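Local atomic coordinates of PT26-6P (Thermococcus sp., PDB entry 2WB7), a protein that is of unknown function but is encoded by a euryarchaeal mobile genetic element and combines two immunoglobulin-like domains with a helical domain. Residues A[18-23]-A[250-255]; A[123-128]-A[295-300]; A[417-422]-A[457-462]. All coordinates share one frame; numbering follows the deposited sequence.

Contact 1: residues A[18-23]-A[250-255]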
ATOM      1  N   ASP A  18      23.012   5.064  -4.654  1.00 47.38           N
ATOM      2  CA  ASP A  18      23.601   4.595  -5.902  1.00 47.84           C
ATOM      3  C   ASP A  18      22.799   3.441  -6.430  1.00 47.38           C
ATOM      4  O   ASP A  18      22.601   3.327  -7.631  1.00 47.39           O
ATOM      5  CB  ASP A  18      25.031   4.088  -5.701  1.00 48.57           C
ATOM      6  CG  ASP A  18      25.903   5.044  -4.902  1.00 51.53           C
ATOM      7  OD1 ASP A  18      26.182   4.729  -3.704  1.00 54.20           O
ATOM      8  OD2 ASP A  18      26.338   6.081  -5.475  1.00 53.46           O
ATOM      9  N   HIS A  19      22.348   2.582  -5.523  1.00 47.31           N
ATOM     10  CA  HIS A  19      21.656   1.357  -5.901  1.00 47.81           C
ATOM     11  C   HIS A  19      20.418   1.095  -5.033  1.00 47.68           C
ATOM     12  O   HIS A  19      20.453   1.257  -3.815  1.00 47.75           O
ATOM     13  CB  HIS A  19      22.630   0.163  -5.879  1.00 47.91           C
ATOM     14  CG  HIS A  19      23.848   0.364  -6.737  1.00 48.98           C
ATOM     15  ND1 HIS A  19      23.808   0.313  -8.119  1.00 49.67           N
ATOM     16  CD2 HIS A  19      25.138   0.626  -6.411  1.00 48.66           C
ATOM     17  CE1 HIS A  19      25.017   0.542  -8.602  1.00 48.77           C
ATOM     18  NE2 HIS A  19      25.841   0.734  -7.588  1.00 48.33           N
ATOM     19  N   ALA A  20      19.327   0.676  -5.673  1.00 47.51           N
ATOM     20  CA  ALA A  20      18.018   0.597  -5.012  1.00 47.12           C
ATOM     21  C   ALA A  20      17.679  -0.778  -4.421  1.00 46.73           C
ATOM     22  O   ALA A  20      16.818  -0.892  -3.541  1.00 46.49           O
ATOM     23  CB  ALA A  20      16.921   1.035  -5.983  1.00 47.11           C
ATOM     24  N   THR A  21      18.367  -1.810  -4.900  1.00 46.30           N
ATOM     25  CA  THR A  21      18.046  -3.199  -4.550  1.00 45.88           C
ATOM     26  C   THR A  21      17.929  -3.501  -3.045  1.00 45.21           C
ATOM     27  O   THR A  21      16.841  -3.786  -2.558  1.00 44.89           O
ATOM     28  CB  THR A  21      19.032  -4.171  -5.202  1.00 46.00           C
ATOM     29  OG1 THR A  21      19.487  -3.615  -6.442  1.00 46.34           O
ATOM     30  CG2 THR A  21      18.351  -5.499  -5.477  1.00 46.27           C
ATOM     31  N   GLN A  22      19.030  -3.439  -2.311  1.00 44.68           N
ATOM     32  CA  GLN A  22      18.956  -3.796  -0.905  1.00 44.72           C
ATOM     33  C   GLN A  22      18.010  -2.910  -0.107  1.00 44.06           C
ATOM     34  O   GLN A  22      17.340  -3.402   0.814  1.00 44.28           O
ATOM     35  CB  GLN A  22      20.332  -3.855  -0.244  1.00 45.06           C
ATOM     36  CG  GLN A  22      21.121  -5.128  -0.586  1.00 48.77           C
ATOM     37  CD  GLN A  22      20.234  -6.366  -0.905  1.00 52.31           C
ATOM     38  OE1 GLN A  22      19.706  -7.053  -0.002  1.00 52.61           O
ATOM     39  NE2 GLN A  22      20.106  -6.667  -2.206  1.00 53.41           N
ATOM     40  N   ALA A  23      17.948  -1.615  -0.425  1.00 42.77           N
ATOM     41  CA  ALA A  23      16.973  -0.749   0.266  1.00 41.51           C
ATOM     42  C   ALA A  23      15.534  -1.181  -0.040  1.00 40.63           C
ATOM     43  O   ALA A  23      14.682  -1.197   0.842  1.00 40.55           O
ATOM     44  CB  ALA A  23      17.178   0.713  -0.081  1.00 41.59           C
ATOM     45  N   GLY A 250      21.493   9.207 -11.764  1.00 52.28           N
ATOM     46  CA  GLY A 250      21.588   7.771 -11.562  1.00 49.93           C
ATOM     47  C   GLY A 250      21.379   7.327 -10.127  1.00 48.14           C
ATOM     48  O   GLY A 250      21.700   6.197  -9.774  1.00 48.29           O
ATOM     49  N   LYS A 251      20.829   8.201  -9.290  1.00 46.24           N
ATOM     50  CA  LYS A 251      20.520   7.818  -7.916  1.00 44.19           C
ATOM     51  C   LYS A 251      19.034   7.550  -7.703  1.00 42.52           C
ATOM     52  O   LYS A 251      18.189   8.060  -8.442  1.00 42.45           O
ATOM     53  CB  LYS A 251      21.035   8.864  -6.939  1.00 44.22           C
ATOM     54  CG  LYS A 251      22.535   9.010  -7.002  1.00 44.80           C
ATOM     55  CD  LYS A 251      23.131   9.256  -5.613  1.00 46.80           C
ATOM     56  CE  LYS A 251      24.639   9.395  -5.710  1.00 47.65           C
ATOM     57  NZ  LYS A 251      25.119   8.530  -6.834  1.00 47.94           N
ATOM     58  N   TRP A 252      18.725   6.737  -6.700  1.00 40.29           N
ATOM     59  CA  TRP A 252      17.347   6.378  -6.407  1.00 38.16           C
ATOM     60  C   TRP A 252      16.960   6.820  -5.016  1.00 37.32           C
ATOM     61  O   TRP A 252      17.813   7.094  -4.182  1.00 37.50           O
ATOM     62  CB  TRP A 252      17.172   4.864  -6.479  1.00 37.74           C
ATOM     63  CG  TRP A 252      17.694   4.240  -7.725  1.00 35.48           C
ATOM     64  CD1 TRP A 252      18.981   3.880  -7.980  1.00 33.80           C
ATOM     65  CD2 TRP A 252      16.936   3.876  -8.883  1.00 32.43           C
ATOM     66  NE1 TRP A 252      19.073   3.317  -9.226  1.00 32.30           N
ATOM     67  CE2 TRP A 252      17.834   3.310  -9.806  1.00 31.60           C
ATOM     68  CE3 TRP A 252      15.589   3.982  -9.231  1.00 31.43           C
ATOM     69  CZ2 TRP A 252      17.432   2.853 -11.056  1.00 30.47           C
ATOM     70  CZ3 TRP A 252      15.194   3.527 -10.475  1.00 30.54           C
ATOM     71  CH2 TRP A 252      16.110   2.967 -11.367  1.00 30.12           C
ATOM     72  N   VAL A 253      15.660   6.869  -4.772  1.00 36.17           N
ATOM     73  CA  VAL A 253      15.120   6.965  -3.433  1.00 34.88           C
ATOM     74  C   VAL A 253      13.899   6.058  -3.401  1.00 34.52           C
ATOM     75  O   VAL A 253      13.256   5.845  -4.434  1.00 34.53           O
ATOM     76  CB  VAL A 253      14.656   8.374  -3.130  1.00 34.80           C
ATOM     77  CG1 VAL A 253      15.838   9.295  -2.846  1.00 33.92           C
ATOM     78  CG2 VAL A 253      13.814   8.886  -4.272  1.00 33.94           C
ATOM     79  N   LEU A 254      13.580   5.509  -2.237  1.00 33.71           N
ATOM     80  CA  LEU A 254      12.347   4.761  -2.107  1.00 33.38           C
ATOM     81  C   LEU A 254      11.222   5.763  -2.006  1.00 33.20           C
ATOM     82  O   LEU A 254      11.384   6.834  -1.425  1.00 33.50           O
ATOM     83  CB  LEU A 254      12.374   3.919  -0.849  1.00 33.50           C
ATOM     84  CG  LEU A 254      13.368   2.751  -0.851  1.00 34.36           C
ATOM     85  CD1 LEU A 254      13.054   1.850   0.357  1.00 34.92           C
ATOM     86  CD2 LEU A 254      13.317   1.967  -2.175  1.00 32.21           C
ATOM     87  N   TYR A 255      10.077   5.445  -2.583  1.00 32.64           N
ATOM     88  CA  TYR A 255       8.946   6.357  -2.446  1.00 32.47           C
ATOM     89  C   TYR A 255       7.910   5.751  -1.511  1.00 32.48           C
ATOM     90  O   TYR A 255       7.768   4.531  -1.439  1.00 32.21           O
ATOM     91  CB  TYR A 255       8.333   6.691  -3.822  1.00 32.00           C
ATOM     92  CG  TYR A 255       8.894   7.954  -4.447  1.00 30.83           C
ATOM     93  CD1 TYR A 255      10.041   7.927  -5.235  1.00 29.47           C
ATOM     94  CD2 TYR A 255       8.276   9.179  -4.239  1.00 30.10           C
ATOM     95  CE1 TYR A 255      10.546   9.083  -5.790  1.00 28.52           C
ATOM     96  CE2 TYR A 255       8.768  10.331  -4.787  1.00 27.78           C
ATOM     97  CZ  TYR A 255       9.893  10.283  -5.557  1.00 28.99           C
ATOM     98  OH  TYR A 255      10.367  11.452  -6.095  1.00 30.77           O
TER

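Contact 2: residues A[123-128]-A[295-300]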
ATOM      1  N   ASP A 123      -8.046 -30.150  12.749  1.00 47.62           N
ATOM      2  CA  ASP A 123      -7.728 -28.819  12.244  1.00 47.36           C
ATOM      3  C   ASP A 123      -7.871 -28.775  10.738  1.00 46.50           C
ATOM      4  O   ASP A 123      -7.154 -29.458  10.027  1.00 46.50           O
ATOM      5  CB  ASP A 123      -6.294 -28.429  12.617  1.00 47.81           C
ATOM      6  CG  ASP A 123      -6.142 -28.069  14.096  1.00 50.00           C
ATOM      7  OD1 ASP A 123      -7.167 -27.765  14.760  1.00 51.34           O
ATOM      8  OD2 ASP A 123      -4.984 -28.085  14.586  1.00 51.61           O
ATOM      9  N   LEU A 124      -8.799 -27.963  10.256  1.00 45.74           N
ATOM     10  CA  LEU A 124      -8.943 -27.727   8.826  1.00 45.09           C
ATOM     11  C   LEU A 124      -8.431 -26.338   8.434  1.00 44.73           C
ATOM     12  O   LEU A 124      -8.699 -25.342   9.121  1.00 44.22           O
ATOM     13  CB  LEU A 124     -10.408 -27.866   8.423  1.00 45.07           C
ATOM     14  CG  LEU A 124     -11.043 -29.252   8.521  1.00 44.33           C
ATOM     15  CD1 LEU A 124     -12.545 -29.110   8.349  1.00 43.43           C
ATOM     16  CD2 LEU A 124     -10.465 -30.210   7.476  1.00 43.53           C
ATOM     17  N   VAL A 125      -7.703 -26.267   7.325  1.00 44.46           N
ATOM     18  CA  VAL A 125      -7.192 -24.977   6.869  1.00 44.41           C
ATOM     19  C   VAL A 125      -7.663 -24.646   5.462  1.00 44.15           C
ATOM     20  O   VAL A 125      -7.602 -25.483   4.553  1.00 44.04           O
ATOM     21  CB  VAL A 125      -5.655 -24.892   6.959  1.00 44.44           C
ATOM     22  CG1 VAL A 125      -5.180 -23.588   6.417  1.00 44.56           C
ATOM     23  CG2 VAL A 125      -5.215 -25.027   8.412  1.00 45.73           C
ATOM     24  N   THR A 126      -8.152 -23.423   5.296  1.00 43.82           N
ATOM     25  CA  THR A 126      -8.578 -22.957   3.991  1.00 43.77           C
ATOM     26  C   THR A 126      -8.229 -21.476   3.769  1.00 43.75           C
ATOM     27  O   THR A 126      -7.700 -20.800   4.652  1.00 43.85           O
ATOM     28  CB  THR A 126     -10.085 -23.229   3.758  1.00 43.56           C
ATOM     29  OG1 THR A 126     -10.367 -23.158   2.355  1.00 44.31           O
ATOM     30  CG2 THR A 126     -10.936 -22.219   4.487  1.00 43.11           C
ATOM     31  N   VAL A 127      -8.493 -20.986   2.566  1.00 43.91           N
ATOM     32  CA  VAL A 127      -8.236 -19.599   2.231  1.00 43.69           C
ATOM     33  C   VAL A 127      -9.549 -18.980   1.830  1.00 43.66           C
ATOM     34  O   VAL A 127     -10.317 -19.591   1.102  1.00 43.55           O
ATOM     35  CB  VAL A 127      -7.286 -19.492   1.042  1.00 43.67           C
ATOM     36  CG1 VAL A 127      -6.887 -18.042   0.815  1.00 43.50           C
ATOM     37  CG2 VAL A 127      -6.059 -20.372   1.262  1.00 43.13           C
HETATM   38  N   MSE A 128      -9.815 -17.772   2.307  1.00 43.97           N
HETATM   39  CA  MSE A 128     -11.069 -17.094   1.965  1.00 44.48           C
HETATM   40  C   MSE A 128     -10.865 -15.645   1.473  1.00 44.61           C
HETATM   41  O   MSE A 128      -9.743 -15.123   1.432  1.00 44.87           O
HETATM   42  CB  MSE A 128     -12.039 -17.128   3.151  1.00 44.42           C
HETATM   43  CG  MSE A 128     -12.505 -18.544   3.539  1.00 45.66           C
HETATM   44 SE   MSE A 128     -13.918 -19.344   2.400  1.00 47.31          SE
HETATM   45  CE  MSE A 128     -13.135 -21.106   2.219  1.00 46.53           C
ATOM     46  N   PHE A 295      -0.265 -16.842   4.743  1.00 42.42           N
ATOM     47  CA  PHE A 295      -1.299 -17.872   4.646  1.00 42.11           C
ATOM     48  C   PHE A 295      -1.005 -19.083   5.525  1.00 42.60           C
ATOM     49  O   PHE A 295      -1.808 -20.004   5.591  1.00 42.46           O
ATOM     50  CB  PHE A 295      -1.458 -18.331   3.203  1.00 41.73           C
ATOM     51  CG  PHE A 295      -1.967 -17.262   2.273  1.00 40.63           C
ATOM     52  CD1 PHE A 295      -1.094 -16.520   1.486  1.00 39.60           C
ATOM     53  CD2 PHE A 295      -3.320 -17.007   2.176  1.00 39.70           C
ATOM     54  CE1 PHE A 295      -1.565 -15.532   0.630  1.00 39.17           C
ATOM     55  CE2 PHE A 295      -3.801 -16.026   1.314  1.00 39.86           C
ATOM     56  CZ  PHE A 295      -2.920 -15.288   0.543  1.00 39.27           C
ATOM     57  N   GLN A 296       0.154 -19.087   6.182  1.00 43.41           N
ATOM     58  CA  GLN A 296       0.477 -20.102   7.183  1.00 44.23           C
ATOM     59  C   GLN A 296      -0.755 -20.346   8.038  1.00 44.07           C
ATOM     60  O   GLN A 296      -1.370 -19.387   8.479  1.00 44.30           O
ATOM     61  CB  GLN A 296       1.597 -19.584   8.091  1.00 44.60           C
ATOM     62  CG  GLN A 296       2.996 -19.727   7.528  1.00 47.45           C
ATOM     63  CD  GLN A 296       3.224 -21.127   6.983  1.00 51.40           C
ATOM     64  OE1 GLN A 296       2.921 -21.416   5.819  1.00 52.45           O
ATOM     65  NE2 GLN A 296       3.747 -22.013   7.830  1.00 52.83           N
ATOM     66  N   PRO A 297      -1.119 -21.617   8.306  1.00 44.00           N
ATOM     67  CA  PRO A 297      -0.494 -22.894   7.948  1.00 43.93           C
ATOM     68  C   PRO A 297      -0.799 -23.323   6.521  1.00 44.21           C
ATOM     69  O   PRO A 297      -0.191 -24.267   6.023  1.00 44.46           O
ATOM     70  CB  PRO A 297      -1.128 -23.892   8.923  1.00 43.91           C
ATOM     71  CG  PRO A 297      -2.137 -23.140   9.723  1.00 43.47           C
ATOM     72  CD  PRO A 297      -2.329 -21.804   9.122  1.00 43.83           C
ATOM     73  N   ALA A 298      -1.747 -22.667   5.865  1.00 44.31           N
ATOM     74  CA  ALA A 298      -1.961 -22.927   4.444  1.00 44.28           C
ATOM     75  C   ALA A 298      -0.713 -22.506   3.670  1.00 44.50           C
ATOM     76  O   ALA A 298       0.126 -21.731   4.178  1.00 44.09           O
ATOM     77  CB  ALA A 298      -3.195 -22.180   3.929  1.00 43.98           C
ATOM     78  N   ASN A 299      -0.603 -22.992   2.436  1.00 44.73           N
ATOM     79  CA  ASN A 299       0.520 -22.625   1.592  1.00 44.94           C
ATOM     80  C   ASN A 299       0.226 -22.593   0.095  1.00 44.12           C
ATOM     81  O   ASN A 299       0.878 -23.289  -0.678  1.00 43.78           O
ATOM     82  CB  ASN A 299       1.682 -23.564   1.857  1.00 45.70           C
ATOM     83  CG  ASN A 299       2.940 -23.112   1.160  1.00 48.41           C
ATOM     84  OD1 ASN A 299       3.224 -21.911   1.092  1.00 51.32           O
ATOM     85  ND2 ASN A 299       3.698 -24.066   0.617  1.00 50.68           N
ATOM     86  N   PRO A 300      -0.731 -21.756  -0.318  1.00 43.66           N
ATOM     87  CA  PRO A 300      -1.169 -21.727  -1.705  1.00 43.42           C
ATOM     88  C   PRO A 300      -0.076 -21.155  -2.598  1.00 43.36           C
ATOM     89  O   PRO A 300       0.709 -20.327  -2.144  1.00 42.98           O
ATOM     90  CB  PRO A 300      -2.356 -20.761  -1.676  1.00 43.16           C
ATOM     91  CG  PRO A 300      -2.458 -20.270  -0.257  1.00 43.07           C
ATOM     92  CD  PRO A 300      -1.203 -20.581   0.425  1.00 43.18           C
TER

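Contact 3: residues A[417-422]-A[457-462]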
ATOM      1  N   ALA A 417      19.393  42.325  -8.010  1.00 39.99           N
ATOM      2  CA  ALA A 417      18.991  41.663  -9.250  1.00 39.76           C
ATOM      3  C   ALA A 417      18.068  40.480  -8.954  1.00 39.75           C
ATOM      4  O   ALA A 417      17.002  40.321  -9.564  1.00 39.64           O
ATOM      5  CB  ALA A 417      20.213  41.199 -10.004  1.00 39.28           C
HETATM    6  N   MSE A 418      18.501  39.650  -8.011  1.00 39.76           N
HETATM    7  CA  MSE A 418      17.758  38.466  -7.605  1.00 39.56           C
HETATM    8  C   MSE A 418      16.406  38.830  -7.054  1.00 39.07           C
HETATM    9  O   MSE A 418      15.425  38.136  -7.311  1.00 38.87           O
HETATM   10  CB  MSE A 418      18.530  37.696  -6.539  1.00 39.67           C
HETATM   11  CG  MSE A 418      19.533  36.724  -7.102  1.00 40.03           C
HETATM   12 SE   MSE A 418      20.777  36.169  -5.731  1.00 43.05          SE
HETATM   13  CE  MSE A 418      21.647  34.736  -6.703  1.00 43.17           C
ATOM     14  N   ILE A 419      16.370  39.907  -6.276  1.00 38.59           N
ATOM     15  CA  ILE A 419      15.137  40.362  -5.669  1.00 38.32           C
ATOM     16  C   ILE A 419      14.115  40.789  -6.710  1.00 38.74           C
ATOM     17  O   ILE A 419      12.918  40.573  -6.541  1.00 39.06           O
ATOM     18  CB  ILE A 419      15.384  41.497  -4.696  1.00 38.00           C
ATOM     19  CG1 ILE A 419      16.012  40.940  -3.423  1.00 37.61           C
ATOM     20  CG2 ILE A 419      14.077  42.180  -4.361  1.00 37.87           C
ATOM     21  CD1 ILE A 419      16.740  41.965  -2.593  1.00 36.88           C
ATOM     22  N   ASN A 420      14.579  41.385  -7.797  1.00 39.05           N
ATOM     23  CA  ASN A 420      13.678  41.716  -8.894  1.00 39.43           C
ATOM     24  C   ASN A 420      13.031  40.482  -9.475  1.00 38.76           C
ATOM     25  O   ASN A 420      11.847  40.472  -9.797  1.00 39.11           O
ATOM     26  CB  ASN A 420      14.418  42.481  -9.988  1.00 40.06           C
ATOM     27  CG  ASN A 420      14.512  43.961  -9.684  1.00 43.08           C
ATOM     28  OD1 ASN A 420      13.772  44.481  -8.840  1.00 46.16           O
ATOM     29  ND2 ASN A 420      15.422  44.660 -10.372  1.00 47.70           N
ATOM     30  N   SER A 421      13.817  39.430  -9.608  1.00 38.20           N
ATOM     31  CA  SER A 421      13.308  38.190 -10.144  1.00 37.58           C
ATOM     32  C   SER A 421      12.260  37.570  -9.227  1.00 37.33           C
ATOM     33  O   SER A 421      11.247  37.073  -9.697  1.00 37.05           O
ATOM     34  CB  SER A 421      14.458  37.230 -10.377  1.00 37.67           C
ATOM     35  OG  SER A 421      15.185  37.607 -11.527  1.00 37.53           O
ATOM     36  N   LEU A 422      12.491  37.624  -7.920  1.00 37.19           N
ATOM     37  CA  LEU A 422      11.522  37.100  -6.962  1.00 37.27           C
ATOM     38  C   LEU A 422      10.244  37.934  -6.937  1.00 38.53           C
ATOM     39  O   LEU A 422       9.131  37.399  -6.849  1.00 38.55           O
ATOM     40  CB  LEU A 422      12.127  37.012  -5.566  1.00 36.54           C
ATOM     41  CG  LEU A 422      13.241  35.964  -5.474  1.00 34.53           C
ATOM     42  CD1 LEU A 422      13.969  36.047  -4.156  1.00 32.77           C
ATOM     43  CD2 LEU A 422      12.704  34.566  -5.715  1.00 33.56           C
ATOM     44  N   ALA A 457       9.582  35.874   2.008  1.00 32.05           N
ATOM     45  CA  ALA A 457      10.606  35.556   3.006  1.00 31.83           C
ATOM     46  C   ALA A 457      11.990  35.511   2.366  1.00 31.83           C
ATOM     47  O   ALA A 457      12.994  35.898   2.982  1.00 32.22           O
ATOM     48  CB  ALA A 457      10.309  34.233   3.677  1.00 31.75           C
ATOM     49  N   ALA A 458      12.047  35.000   1.141  1.00 31.12           N
ATOM     50  CA  ALA A 458      13.302  34.887   0.441  1.00 30.79           C
ATOM     51  C   ALA A 458      13.837  36.268   0.119  1.00 30.84           C
ATOM     52  O   ALA A 458      15.017  36.547   0.328  1.00 30.55           O
ATOM     53  CB  ALA A 458      13.124  34.085  -0.816  1.00 31.19           C
ATOM     54  N   ILE A 459      12.970  37.135  -0.391  1.00 31.10           N
ATOM     55  CA  ILE A 459      13.371  38.505  -0.650  1.00 31.50           C
ATOM     56  C   ILE A 459      13.947  39.146   0.609  1.00 32.02           C
ATOM     57  O   ILE A 459      14.888  39.910   0.535  1.00 32.43           O
ATOM     58  CB  ILE A 459      12.232  39.373  -1.191  1.00 31.26           C
ATOM     59  CG1 ILE A 459      11.878  38.947  -2.622  1.00 30.96           C
ATOM     60  CG2 ILE A 459      12.663  40.846  -1.174  1.00 31.30           C
ATOM     61  CD1 ILE A 459      10.879  39.853  -3.319  1.00 29.52           C
ATOM     62  N   ASN A 460      13.397  38.815   1.766  1.00 32.43           N
ATOM     63  CA  ASN A 460      13.858  39.401   2.997  1.00 32.62           C
ATOM     64  C   ASN A 460      15.206  38.854   3.386  1.00 33.37           C
ATOM     65  O   ASN A 460      16.081  39.591   3.854  1.00 33.78           O
ATOM     66  CB  ASN A 460      12.863  39.130   4.116  1.00 32.69           C
ATOM     67  CG  ASN A 460      13.187  39.900   5.362  1.00 32.23           C
ATOM     68  OD1 ASN A 460      13.128  41.126   5.374  1.00 32.64           O
ATOM     69  ND2 ASN A 460      13.558  39.189   6.418  1.00 33.85           N
ATOM     70  N   ASP A 461      15.379  37.546   3.218  1.00 34.13           N
ATOM     71  CA  ASP A 461      16.662  36.922   3.531  1.00 34.46           C
ATOM     72  C   ASP A 461      17.778  37.478   2.643  1.00 34.31           C
ATOM     73  O   ASP A 461      18.875  37.748   3.130  1.00 34.35           O
ATOM     74  CB  ASP A 461      16.564  35.403   3.448  1.00 34.69           C
ATOM     75  CG  ASP A 461      15.762  34.818   4.588  1.00 36.18           C
ATOM     76  OD1 ASP A 461      15.599  35.490   5.619  1.00 39.37           O
ATOM     77  OD2 ASP A 461      15.284  33.681   4.479  1.00 39.40           O
ATOM     78  N   LEU A 462      17.493  37.688   1.360  1.00 34.27           N
ATOM     79  CA  LEU A 462      18.469  38.338   0.482  1.00 34.86           C
ATOM     80  C   LEU A 462      18.872  39.730   0.991  1.00 35.53           C
ATOM     81  O   LEU A 462      20.061  40.090   0.954  1.00 35.56           O
ATOM     82  CB  LEU A 462      17.983  38.394  -0.977  1.00 34.13           C
ATOM     83  CG  LEU A 462      18.023  37.028  -1.692  1.00 34.30           C
ATOM     84  CD1 LEU A 462      17.414  37.089  -3.081  1.00 34.22           C
ATOM     85  CD2 LEU A 462      19.429  36.408  -1.769  1.00 31.69           C
TER

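Contact 1: residues A[18-23]-A[250-255]
Trp252 is the centre of this surface contact, in which the N-terminal arm and the first turn of the helix that follows are laid against the entry to a beta strand. The methyl of Ala20 sits over one face of the indole in a CH-pi contact, with CB 4.0 Å from the centroid of the five-membered ring and 23° off its normal. It is displaced toward the CG rim, where Ala20 CB and Trp252 CG are 3.7 Å apart. Along the ring edge, close to the plane, the carbonyl O of Asp18 lies 3.7 Å from Trp252 CD1.

Flanking this, Asp18 and Lys251 run side by side in the same direction. The lysine chain, kinked about CB-CG (chi2 -143°) and again about CD-CE, brings NZ to within 3.1 Å of Asp18 OD2, a salt bridge in which NZ meets OD2 from above the carboxylate plane, 36° out of it. Toward the other end, Ala23 CB and Leu254 CD1 make a looser apolar touch at 4.3 Å, CD1 also lying 3.5 Å from Ala23 O.

Positioning comes from the second shell: the backbone of Trp252 is hydrogen-bonded to that of Leu17, and the indole leans on Met283 and Lys285 of strand 281-290. Ala20 and Leu254 both meet Ala271 of strand 266-272, so the start of helix 21-34 is laid beside strands 253-261 and 266-272.

Contact 2: residues A[123-128]-A[295-300]
Two valines on one side of a beta strand meet a proline-rich loop here, and the fit is one of small bumps set into shallow hollows, with no hydrogen bond between the two segments. Val125 and Val127 stand two residues apart on strand 120-129, and both point toward the loop. The methyl of Ala298 enters the notch between them: its CB lies 3.5 Å from Val125 CG1 and, more loosely, 4.3 Å from Val127 CG2.

The two branches of each valine then serve different neighbours. In Val125, CG1, anti to the backbone N (chi1 177°), is the branch that meets the alanine, while CG2 turns to the Pro297 ring, 3.8 Å from its CG, the two side chains crossing obliquely. In Val127 the same torsion (chi1 -173°) sends CG1 to the Phe295 ring, 3.7 Å from CE2, and CG2 to Pro300, 3.9 Å from its CG. Val127 thus straddles the aromatic ring and the proline ring, one methyl set obliquely against ring atoms CE2 and CD2 and the other against Pro300. Val127 and Phe295 cross at about a right angle.

A cis peptide bond precedes Pro297, where the chain turns, and Phe295, Pro297, Ala298 and Pro300 all contribute to the surface that meets the valines. The contact joins the first immunoglobulin-like domain to the second. Within its own sheet, strand 120-129 pairs antiparallel with strand 66-75, whose Gln70 touches both Val125 and Pro297; on the loop's part, Phe295 and Pro300 rest on Val363 of strand 350-364, which belongs to the large antiparallel sheet.

Contact 3: residues A[417-422]-A[457-462]
Helices 408-438 and 442-465 run almost exactly antiparallel at this point, at 172°, with the axes of the two short segments 9.7 Å apart. They form a helical hairpin, the connection being only a few residues long, and it belongs to the all-helical domain of the protein. The backbones come nearest at Ile419 and Ile459, and the interface between the segments is wholly apolar.

Residues on one side of each helix, three or four apart, do the work: Met418, Ile419 and Leu422 facing Ala458, Ile459 and Leu462. Leu422 and Ile459 slide past each other in opposite directions, so that Leu422 CB lies 3.5 Å from Ile459 CG1. Beyond that point Leu422 CD1 reaches onward, meeting Leu462 CD1 at 3.8 Å and the methyl of Ala458 at 4.0 Å.

Ile419 shows how a branched side chain can serve two neighbours. Its CG2, anti to the backbone N, meets Ile459 CG2 at 3.7 Å where the two side chains cross obliquely, while CG1, held beside the backbone N (chi1 -74°), runs past Leu462 CB at 4.0 Å, in the opposite sense to that leucine. An alanine here would remove both branches and would probably loosen the packing against Ile459 and Leu462 together.

Around the hairpin, Met418 also touches Leu399 of helix 393-404, and Leu462 meets Met391 of the loop before that helix, so the same residues join the pair to further parts of the domain. Met418, a selenomethionine, crosses Leu462 at about a right angle: its CB is 3.7 Å from Leu462 CD1, and its extended chain then leads away, leaving SE 4.2 Å from Leu462 CD2.

In the fold
From the N terminus, the chain first supplies residues 18-23, then strand 120-129 of the first immunoglobulin-like domain. Contact 1 closes when the chain returns at 250-255, after more than two hundred residues; contact 2 closes later, at 295-300. Their segments alternate, so the two long loops cross rather than nest: contact 1 ties the N-terminal arm to the start of strand 253-261 of the large antiparallel sheet, contact 2 the first immunoglobulin-like domain to the second. Contact 3 follows in series, a short-range closure made by two consecutive helices of the helical domain. The centres of contacts 2 and 3 are about 64 Å apart and lie on opposite sides of the chain's centre, as suits an elongated molecule.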